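Local coordinates for core protein VP4 (Bluetongue virus, PDB 2JHP) that caps viral messenger RNA in the virus core, working as a multifunctional assembly line that includes S-adenosylmethionine-dependent methylation, at residues 321-326 / 364-369; 176-181 / 335-340. All blocks are in the same frame, centred on the assembly; numbering follows the deposited sequence.

Contact 1 of 2, residues 321-326 / 364-369; sequences TYLFPQ and RDVRKM
Leu323 of strand 322-324 and the nearby Pro325 meet Val366 and Met369 on one side of helix 363-373. The backbones stand well apart at Leu323, whose CA lies 8.5 Å from the CA of Val366. They draw closer at Pro325, where the CA atoms of Pro325 and Met369 are 6.5 Å apart. At Thr321 and Tyr322 the chain forms a classic beta bulge, both residues facing Phe339 of strand 335-341.

Met369 does most of the bridging. Its CG lies beside its own backbone N (chi1 -76°), and the chain then bends at the thioether, with chi3 -77°. This brings the methyl CE of Met369 to 4.0 Å from the carbonyl O of Leu323. The sulfur SD of Met369 sits 4.4 Å from CD of the Pro325 ring. About one turn earlier in the helix, Val366 CG2 meets the branch end CD1 of Leu323, also at 4.4 Å.

Neighbours complete the packing. Val366 also touches Leu336 of strand 335-341, Pro325 touches Leu382 of helix 380-391, and Met369 reaches Ile166. The contact thus seats helix 363-373 against the edge strand of a mixed seven-stranded sheet.

All four touching residues are buried. A methyl lies against a carbonyl oxygen, and the apolar side-chain pairs touch only loosely. The contact therefore rests on burial and weak dispersion, without directional bonds between the two segments.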
ATOM      1  N   THR A 321      -3.137  28.006 -11.497  1.00 16.02           N
ATOM      2  CA  THR A 321      -2.775  27.513 -10.174  1.00 14.09           C
ATOM      3  C   THR A 321      -1.345  26.955 -10.261  1.00 12.33           C
ATOM      4  O   THR A 321      -0.459  27.381  -9.522  1.00 24.19           O
ATOM      5  CB  THR A 321      -3.785  26.449  -9.659  1.00  9.41           C
ATOM      6  OG1 THR A 321      -5.058  27.060  -9.392  1.00 23.83           O
ATOM      7  CG2 THR A 321      -3.273  25.768  -8.387  1.00 -9.86           C
ATOM      8  N   TYR A 322      -1.126  26.016 -11.178  1.00 19.60           N
ATOM      9  CA  TYR A 322       0.219  25.507 -11.443  1.00 17.14           C
ATOM     10  C   TYR A 322       0.496  25.457 -12.937  1.00 20.35           C
ATOM     11  O   TYR A 322      -0.424  25.392 -13.746  1.00 19.93           O
ATOM     12  CB  TYR A 322       0.420  24.093 -10.876  1.00 17.75           C
ATOM     13  CG  TYR A 322       0.193  23.906  -9.388  1.00 27.40           C
ATOM     14  CD1 TYR A 322      -0.736  22.986  -8.930  1.00 22.41           C
ATOM     15  CD2 TYR A 322       0.930  24.626  -8.440  1.00 15.17           C
ATOM     16  CE1 TYR A 322      -0.940  22.790  -7.569  1.00 27.49           C
ATOM     17  CE2 TYR A 322       0.728  24.443  -7.079  1.00 36.88           C
ATOM     18  CZ  TYR A 322      -0.206  23.522  -6.651  1.00 79.43           C
ATOM     19  OH  TYR A 322      -0.407  23.330  -5.305  1.00 16.47           O
ATOM     20  N   LEU A 323       1.776  25.508 -13.287  1.00 18.00           N
ATOM     21  CA  LEU A 323       2.239  25.128 -14.614  1.00 18.37           C
ATOM     22  C   LEU A 323       3.241  23.993 -14.437  1.00 16.67           C
ATOM     23  O   LEU A 323       4.175  24.091 -13.634  1.00 18.16           O
ATOM     24  CB  LEU A 323       2.889  26.306 -15.344  1.00 13.10           C
ATOM     25  CG  LEU A 323       2.079  27.588 -15.569  1.00 36.47           C
ATOM     26  CD1 LEU A 323       2.992  28.728 -16.045  1.00-11.87           C
ATOM     27  CD2 LEU A 323       0.933  27.383 -16.546  1.00  9.61           C
ATOM     28  N   PHE A 324       3.040  22.894 -15.154  1.00 21.72           N
ATOM     29  CA  PHE A 324       4.005  21.809 -15.052  1.00 17.19           C
ATOM     30  C   PHE A 324       4.373  21.117 -16.347  1.00 16.02           C
ATOM     31  O   PHE A 324       3.666  21.238 -17.346  1.00 17.75           O
ATOM     32  CB  PHE A 324       3.619  20.787 -13.979  1.00 31.06           C
ATOM     33  CG  PHE A 324       2.149  20.571 -13.820  1.00 34.04           C
ATOM     34  CD1 PHE A 324       1.358  20.223 -14.904  1.00 31.80           C
ATOM     35  CD2 PHE A 324       1.568  20.676 -12.559  1.00 27.51           C
ATOM     36  CE1 PHE A 324      -0.009  19.998 -14.743  1.00 31.78           C
ATOM     37  CE2 PHE A 324       0.203  20.452 -12.375  1.00 25.64           C
ATOM     38  CZ  PHE A 324      -0.586  20.109 -13.469  1.00 25.00           C
ATOM     39  N   PRO A 325       5.509  20.396 -16.326  1.00 24.38           N
ATOM     40  CA  PRO A 325       5.973  19.664 -17.499  1.00 19.53           C
ATOM     41  C   PRO A 325       5.044  18.504 -17.835  1.00 24.09           C
ATOM     42  O   PRO A 325       4.267  18.061 -16.987  1.00 20.03           O
ATOM     43  CB  PRO A 325       7.353  19.147 -17.077  1.00 16.00           C
ATOM     44  CG  PRO A 325       7.715  19.921 -15.844  1.00 18.67           C
ATOM     45  CD  PRO A 325       6.422  20.234 -15.179  1.00 14.59           C
ATOM     46  N   GLN A 326       5.126  18.036 -19.074  1.00 18.81           N
ATOM     47  CA  GLN A 326       4.245  16.990 -19.581  1.00 16.26           C
ATOM     48  C   GLN A 326       4.980  15.668 -19.737  1.00 16.25           C
ATOM     49  O   GLN A 326       5.964  15.591 -20.471  1.00 28.87           O
ATOM     50  CB  GLN A 326       3.646  17.391 -20.929  1.00 -9.33           C
ATOM     51  CG  GLN A 326       2.991  18.760 -20.931  1.00 11.93           C
ATOM     52  CD  GLN A 326       2.139  18.967 -22.149  1.00 17.96           C
ATOM     53  OE1 GLN A 326       1.158  18.253 -22.360  1.00 22.93           O
ATOM     54  NE2 GLN A 326       2.505  19.939 -22.968  1.00 17.85           N
ATOM     55  N   ARG A 364      12.222  32.099 -19.472  1.00 17.83           N
ATOM     56  CA  ARG A 364      13.495  31.435 -19.180  1.00 13.01           C
ATOM     57  C   ARG A 364      13.409  30.284 -18.163  1.00  1.99           C
ATOM     58  O   ARG A 364      14.066  29.251 -18.338  1.00  8.51           O
ATOM     59  CB  ARG A 364      14.506  32.479 -18.703  1.00 12.75           C
ATOM     60  CG  ARG A 364      15.724  31.912 -17.984  1.00 -8.03           C
ATOM     61  CD  ARG A 364      16.411  32.965 -17.102  1.00-13.05           C
ATOM     62  NE  ARG A 364      16.992  34.061 -17.877  1.00 18.04           N
ATOM     63  CZ  ARG A 364      16.428  35.254 -18.060  1.00 29.32           C
ATOM     64  NH1 ARG A 364      15.247  35.545 -17.518  1.00 77.01           N
ATOM     65  NH2 ARG A 364      17.065  36.171 -18.788  1.00 -9.99           N
ATOM     66  N   ASP A 365      12.621  30.466 -17.103  1.00 -0.67           N
ATOM     67  CA  ASP A 365      12.527  29.474 -16.037  1.00  3.84           C
ATOM     68  C   ASP A 365      11.527  28.389 -16.416  1.00 13.52           C
ATOM     69  O   ASP A 365      11.595  27.239 -15.948  1.00 16.53           O
ATOM     70  CB  ASP A 365      12.116  30.145 -14.730  1.00 16.93           C
ATOM     71  CG  ASP A 365      13.139  31.148 -14.251  1.00 15.37           C
ATOM     72  OD1 ASP A 365      14.284  30.743 -13.945  1.00 48.92           O
ATOM     73  OD2 ASP A 365      12.794  32.345 -14.182  1.00 40.56           O
ATOM     74  N   VAL A 366      10.594  28.781 -17.273  1.00  8.98           N
ATOM     75  CA  VAL A 366       9.615  27.878 -17.833  1.00 12.76           C
ATOM     76  C   VAL A 366      10.231  27.157 -19.051  1.00 13.65           C
ATOM     77  O   VAL A 366       9.753  26.115 -19.490  1.00 16.59           O
ATOM     78  CB  VAL A 366       8.297  28.662 -18.102  1.00 14.53           C
ATOM     79  CG1 VAL A 366       7.796  28.482 -19.513  1.00 -6.64           C
ATOM     80  CG2 VAL A 366       7.223  28.273 -17.069  1.00 20.52           C
ATOM     81  N   ARG A 367      11.329  27.712 -19.552  1.00  8.09           N
ATOM     82  CA  ARG A 367      12.112  27.110 -20.630  1.00  7.61           C
ATOM     83  C   ARG A 367      13.002  26.002 -20.065  1.00  6.71           C
ATOM     84  O   ARG A 367      13.162  24.952 -20.687  1.00 13.21           O
ATOM     85  CB  ARG A 367      12.955  28.187 -21.315  1.00 -0.95           C
ATOM     86  CG  ARG A 367      13.386  27.895 -22.737  1.00 52.37           C
ATOM     87  CD  ARG A 367      13.118  29.105 -23.637  1.00-12.62           C
ATOM     88  NE  ARG A 367      11.690  29.191 -23.961  1.00 -0.35           N
ATOM     89  CZ  ARG A 367      11.096  30.236 -24.539  1.00 46.70           C
ATOM     90  NH1 ARG A 367      11.789  31.333 -24.867  1.00 -4.60           N
ATOM     91  NH2 ARG A 367       9.791  30.184 -24.786  1.00 16.92           N
ATOM     92  N   LYS A 368      13.566  26.247 -18.879  1.00 19.34           N
ATOM     93  CA  LYS A 368      14.376  25.257 -18.171  1.00 15.88           C
ATOM     94  C   LYS A 368      13.585  24.004 -17.840  1.00 16.46           C
ATOM     95  O   LYS A 368      14.100  22.893 -17.976  1.00  2.03           O
ATOM     96  CB  LYS A 368      14.961  25.829 -16.875  1.00 10.30           C
ATOM     97  CG  LYS A 368      16.482  25.976 -16.866  1.00 -2.79           C
ATOM     98  CD  LYS A 368      17.218  24.647 -16.613  1.00 -8.24           C
ATOM     99  CE  LYS A 368      18.695  24.748 -17.004  1.00 11.73           C
ATOM    100  NZ  LYS A 368      19.440  23.480 -16.781  1.00 22.25           N
ATOM    101  N   MET A 369      12.343  24.179 -17.398  1.00 29.17           N
ATOM    102  CA  MET A 369      11.533  23.039 -16.986  1.00 19.80           C
ATOM    103  C   MET A 369      11.477  21.979 -18.087  1.00  3.96           C
ATOM    104  O   MET A 369      11.778  20.805 -17.840  1.00 15.38           O
ATOM    105  CB  MET A 369      10.126  23.478 -16.567  1.00 41.88           C
ATOM    106  CG  MET A 369      10.064  24.125 -15.201  1.00 16.39           C
ATOM    107  SD  MET A 369       8.424  24.032 -14.456  1.00 29.53           S
ATOM    108  CE  MET A 369       7.547  25.300 -15.351  1.00 33.28           C
TER

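Contact 2 of 2, residues 176-181 / 335-340; sequences DEKLVS and ELRNFM. With SAH (S-adenosyl-L-homocysteine), chain C.
Lys178 and Leu179 of helix 178-186 face Glu335 and Arg337 on strand 335-341. The backbones stay far apart, with the CA atoms of Lys178 and Leu336 10.9 Å from each other, so the ends of the side chains make the contact.

The closer packing is around the Arg337 guanidinium, on the buried strand side. Leu179 CD2 approaches Arg337 NH2 obliquely at 3.8 Å, while Lys178 CE comes to the edge of the group, near its plane. Arg337 has stronger partners outside the two segments: its NE bonds Gln326 OE1 and its NH2 forms a salt bridge with Asp265.

The strand belongs to a mixed seven-stranded sheet in the order 3-2-1-4-5-7-6, the arrangement of Rossmann-like methyltransferases. Leu179 lines one of the two S-adenosyl-L-homocysteine pockets. Its other branch, CD1, lies 3.4 Å from the carboxylate O of the ligand, so the two methyls of one leucine touch the ligand and the arginine.

Glu335 and Arg337 are buried, whereas the helix side, Lys178 and Leu179, is partly exposed. Here the grip is looser: the ammonium NZ of Lys178 makes a weak salt bridge to Glu335 OE2, at 3.4 Å. The two side chains cross at about a right angle. Glu335 OE2 also lies 3.3 Å from Arg337 NH2, but well out of the guanidinium plane, so that pairing is of charges alone. Glu335 OE1 has Lys306 as its salt-bridge partner. The carboxylate probably offsets the like charges of Lys178 NZ and Arg337 NH2, which are 4.6 Å apart.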
ATOM      1  N   ASP A 176       3.366   6.368 -21.367  1.00 13.23           N
ATOM      2  CA  ASP A 176       2.421   6.513 -22.467  1.00 17.37           C
ATOM      3  C   ASP A 176       2.634   7.807 -23.253  1.00 17.37           C
ATOM      4  O   ASP A 176       3.262   8.746 -22.760  1.00 20.39           O
ATOM      5  CB  ASP A 176       0.986   6.458 -21.930  1.00 14.90           C
ATOM      6  CG  ASP A 176       0.623   5.083 -21.368  1.00 10.88           C
ATOM      7  OD1 ASP A 176       0.567   4.926 -20.123  1.00 67.87           O
ATOM      8  OD2 ASP A 176       0.408   4.155 -22.177  1.00 50.73           O
ATOM      9  N   GLU A 177       2.112   7.842 -24.478  1.00 26.59           N
ATOM     10  CA  GLU A 177       2.153   9.043 -25.308  1.00 27.45           C
ATOM     11  C   GLU A 177       1.521  10.241 -24.594  1.00 22.72           C
ATOM     12  O   GLU A 177       0.456  10.131 -23.975  1.00 28.43           O
ATOM     13  CB  GLU A 177       1.490   8.804 -26.674  1.00 43.11           C
ATOM     14  CG  GLU A 177       0.079   8.223 -26.612  1.00 77.15           C
ATOM     15  CD  GLU A 177      -0.606   8.148 -27.969  1.00 16.79           C
ATOM     16  OE1 GLU A 177      -0.882   9.210 -28.567  1.00 35.68           O
ATOM     17  OE2 GLU A 177      -0.882   7.021 -28.432  1.00 62.25           O
ATOM     18  N   LYS A 178       2.209  11.375 -24.697  1.00 25.37           N
ATOM     19  CA  LYS A 178       1.875  12.631 -24.020  1.00 17.09           C
ATOM     20  C   LYS A 178       0.391  12.877 -23.740  1.00 16.77           C
ATOM     21  O   LYS A 178       0.017  13.191 -22.600  1.00 17.47           O
ATOM     22  CB  LYS A 178       2.495  13.786 -24.811  1.00 -5.82           C
ATOM     23  CG  LYS A 178       1.999  15.177 -24.525  1.00 -4.31           C
ATOM     24  CD  LYS A 178       2.458  16.099 -25.670  1.00 38.11           C
ATOM     25  CE  LYS A 178       1.385  17.128 -26.037  1.00 15.49           C
ATOM     26  NZ  LYS A 178       1.597  17.793 -27.355  1.00 22.69           N
ATOM     27  N   LEU A 179      -0.443  12.711 -24.764  1.00 17.44           N
ATOM     28  CA  LEU A 179      -1.863  13.066 -24.667  1.00 20.55           C
ATOM     29  C   LEU A 179      -2.775  12.072 -23.926  1.00  9.05           C
ATOM     30  O   LEU A 179      -3.806  12.483 -23.382  1.00 53.52           O
ATOM     31  CB  LEU A 179      -2.425  13.460 -26.045  1.00 13.65           C
ATOM     32  CG  LEU A 179      -2.099  14.918 -26.427  1.00  9.17           C
ATOM     33  CD1 LEU A 179      -2.265  15.206 -27.939  1.00 12.27           C
ATOM     34  CD2 LEU A 179      -2.907  15.915 -25.571  1.00 10.96           C
ATOM     35  N   VAL A 180      -2.412  10.787 -23.898  1.00 39.66           N
ATOM     36  CA  VAL A 180      -3.112   9.840 -23.014  1.00 16.14           C
ATOM     37  C   VAL A 180      -2.561   9.889 -21.588  1.00 28.21           C
ATOM     38  O   VAL A 180      -3.283   9.645 -20.620  1.00 20.85           O
ATOM     39  CB  VAL A 180      -3.240   8.356 -23.575  1.00 15.14           C
ATOM     40  CG1 VAL A 180      -2.512   8.163 -24.886  1.00 29.16           C
ATOM     41  CG2 VAL A 180      -2.826   7.311 -22.540  1.00 20.02           C
ATOM     42  N   SER A 181      -1.280  10.216 -21.476  1.00 15.26           N
ATOM     43  CA  SER A 181      -0.656  10.440 -20.192  1.00 21.33           C
ATOM     44  C   SER A 181      -1.302  11.642 -19.525  1.00 11.89           C
ATOM     45  O   SER A 181      -1.432  11.688 -18.299  1.00 13.53           O
ATOM     46  CB  SER A 181       0.839  10.680 -20.367  1.00 13.61           C
ATOM     47  OG  SER A 181       1.550   9.477 -20.227  1.00 14.52           O
ATOM     48  N   GLU A 335       5.992  23.219 -24.436  1.00 15.00           N
ATOM     49  CA  GLU A 335       4.592  23.292 -24.065  1.00 21.78           C
ATOM     50  C   GLU A 335       4.435  22.649 -22.694  1.00 14.74           C
ATOM     51  O   GLU A 335       5.003  21.585 -22.417  1.00 19.03           O
ATOM     52  CB  GLU A 335       3.766  22.547 -25.105  1.00 39.57           C
ATOM     53  CG  GLU A 335       2.284  22.593 -24.912  1.00 31.98           C
ATOM     54  CD  GLU A 335       1.563  21.867 -26.026  1.00 42.34           C
ATOM     55  OE1 GLU A 335       1.544  22.402 -27.157  1.00 33.42           O
ATOM     56  OE2 GLU A 335       1.022  20.763 -25.776  1.00 25.25           O
ATOM     57  N   LEU A 336       3.689  23.322 -21.831  1.00 18.89           N
ATOM     58  CA  LEU A 336       3.394  22.808 -20.502  1.00 20.10           C
ATOM     59  C   LEU A 336       1.901  22.613 -20.392  1.00 29.41           C
ATOM     60  O   LEU A 336       1.177  22.781 -21.378  1.00 19.24           O
ATOM     61  CB  LEU A 336       3.870  23.788 -19.428  1.00 19.82           C
ATOM     62  CG  LEU A 336       5.331  24.242 -19.493  1.00  2.32           C
ATOM     63  CD1 LEU A 336       5.512  25.407 -18.568  1.00  7.80           C
ATOM     64  CD2 LEU A 336       6.318  23.130 -19.151  1.00 19.26           C
ATOM     65  N   ARG A 337       1.444  22.250 -19.198  1.00 21.15           N
ATOM     66  CA  ARG A 337       0.017  22.191 -18.903  1.00 12.65           C
ATOM     67  C   ARG A 337      -0.307  23.126 -17.755  1.00 17.31           C
ATOM     68  O   ARG A 337       0.461  23.257 -16.799  1.00 24.63           O
ATOM     69  CB  ARG A 337      -0.432  20.764 -18.586  1.00  7.10           C
ATOM     70  CG  ARG A 337      -0.437  19.829 -19.784  1.00 22.09           C
ATOM     71  CD  ARG A 337      -1.446  20.266 -20.825  1.00  6.06           C
ATOM     72  NE  ARG A 337      -1.182  19.647 -22.119  1.00  4.35           N
ATOM     73  CZ  ARG A 337      -1.885  19.876 -23.226  1.00 39.15           C
ATOM     74  NH1 ARG A 337      -2.931  20.695 -23.209  1.00 12.92           N
ATOM     75  NH2 ARG A 337      -1.551  19.270 -24.356  1.00 13.17           N
ATOM     76  N   ASN A 338      -1.438  23.801 -17.881  1.00 19.22           N
ATOM     77  CA  ASN A 338      -1.868  24.763 -16.893  1.00 15.04           C
ATOM     78  C   ASN A 338      -2.961  24.143 -16.070  1.00 22.76           C
ATOM     79  O   ASN A 338      -4.075  23.955 -16.556  1.00 22.65           O
ATOM     80  CB  ASN A 338      -2.379  26.031 -17.578  1.00 24.31           C
ATOM     81  CG  ASN A 338      -2.701  27.145 -16.597  1.00 26.33           C
ATOM     82  OD1 ASN A 338      -3.115  28.221 -17.004  1.00 29.22           O
ATOM     83  ND2 ASN A 338      -2.519  26.892 -15.309  1.00  9.37           N
ATOM     84  N   PHE A 339      -2.629  23.795 -14.832  1.00 25.58           N
ATOM     85  CA  PHE A 339      -3.629  23.306 -13.905  1.00 19.64           C
ATOM     86  C   PHE A 339      -4.266  24.472 -13.150  1.00 20.79           C
ATOM     87  O   PHE A 339      -3.566  25.355 -12.632  1.00 22.77           O
ATOM     88  CB  PHE A 339      -3.050  22.270 -12.931  1.00  9.78           C
ATOM     89  CG  PHE A 339      -4.011  21.870 -11.846  1.00 42.18           C
ATOM     90  CD1 PHE A 339      -5.124  21.086 -12.136  1.00 15.17           C
ATOM     91  CD2 PHE A 339      -3.824  22.308 -10.542  1.00 14.55           C
ATOM     92  CE1 PHE A 339      -6.021  20.733 -11.138  1.00 13.46           C
ATOM     93  CE2 PHE A 339      -4.716  21.960  -9.542  1.00 18.33           C
ATOM     94  CZ  PHE A 339      -5.815  21.173  -9.836  1.00 26.72           C
ATOM     95  N   MET A 340      -5.593  24.460 -13.101  1.00 19.58           N
ATOM     96  CA  MET A 340      -6.352  25.508 -12.453  1.00 15.12           C
ATOM     97  C   MET A 340      -7.253  24.862 -11.411  1.00 16.29           C
ATOM     98  O   MET A 340      -8.127  24.060 -11.754  1.00 24.03           O
ATOM     99  CB  MET A 340      -7.207  26.272 -13.478  1.00  7.01           C
ATOM    100  CG  MET A 340      -6.444  26.970 -14.621  1.00 16.83           C
ATOM    101  SD  MET A 340      -7.504  27.727 -15.890  1.00 20.02           S
ATOM    102  CE  MET A 340      -8.371  28.949 -14.923  1.00  8.55           C
TER
HETATM  103  N   SAH C1646      -6.693  16.593 -28.239  1.00 23.02           N
HETATM  104  CA  SAH C1646      -6.231  16.177 -29.602  1.00 30.27           C
HETATM  105  CB  SAH C1646      -5.102  17.065 -30.133  1.00  5.58           C
HETATM  106  CG  SAH C1646      -5.501  18.527 -30.309  1.00 23.71           C
HETATM  107  SD  SAH C1646      -5.578  18.978 -32.054  1.00 38.74           S
HETATM  108  C   SAH C1646      -5.814  14.709 -29.598  1.00 31.49           C
HETATM  109  O   SAH C1646      -5.439  14.157 -28.562  1.00 32.51           O
HETATM  110  OXT SAH C1646      -5.857  14.043 -30.632  1.00 49.20           O
HETATM  111  C5' SAH C1646      -6.342  20.582 -31.743  1.00 20.83           C
HETATM  112  C4' SAH C1646      -7.786  20.547 -32.208  1.00 31.39           C
HETATM  113  O4' SAH C1646      -8.487  21.668 -31.736  1.00 26.03           O
HETATM  114  C3' SAH C1646      -7.933  20.573 -33.719  1.00 27.59           C
HETATM  115  O3' SAH C1646      -8.307  19.283 -34.129  1.00 22.62           O
HETATM  116  C2' SAH C1646      -9.028  21.590 -33.999  1.00  5.55           C
HETATM  117  O2' SAH C1646     -10.065  21.029 -34.767  1.00 49.50           O
HETATM  118  C1' SAH C1646      -9.563  21.898 -32.618  1.00 29.06           C
HETATM  119  N9  SAH C1646     -10.069  23.260 -32.393  1.00 46.31           N
HETATM  120  C8  SAH C1646      -9.579  24.450 -32.864  1.00 24.84           C
HETATM  121  N7  SAH C1646     -10.346  25.447 -32.366  1.00 57.23           N
HETATM  122  C5  SAH C1646     -11.304  24.913 -31.578  1.00 42.35           C
HETATM  123  C6  SAH C1646     -12.338  25.468 -30.831  1.00 54.30           C
HETATM  124  N6  SAH C1646     -12.519  26.784 -30.809  1.00 26.20           N
HETATM  125  N1  SAH C1646     -13.181  24.639 -30.111  1.00 19.24           N
HETATM  126  C2  SAH C1646     -12.998  23.274 -30.131  1.00 11.89           C
HETATM  127  N3  SAH C1646     -11.965  22.733 -30.874  1.00 44.99           N
HETATM  128  C4  SAH C1646     -11.136  23.538 -31.584  1.00 22.67           C

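In the fold
Contacts 1 and 2 meet through neighbouring antiparallel strands of the same sheet, 322-324 and 335-341, and their centres are about 12 Å apart. Thr321 N and Phe339 O are 2.9 Å apart, a probable hydrogen bond, and the Phe324 ring packs on Phe339. Each contact brings a different helix to this end of the sheet: 363-373 in contact 1, 178-186 in contact 2. Contact 1 is buried throughout and apolar. Contact 2 is only partly buried, is built largely of charged groups, and borders a bound S-adenosyl-L-homocysteine. The chemistry thus changes from hydrophobic packing at the edge strand to a salt-bridge network beside the cofactor pocket.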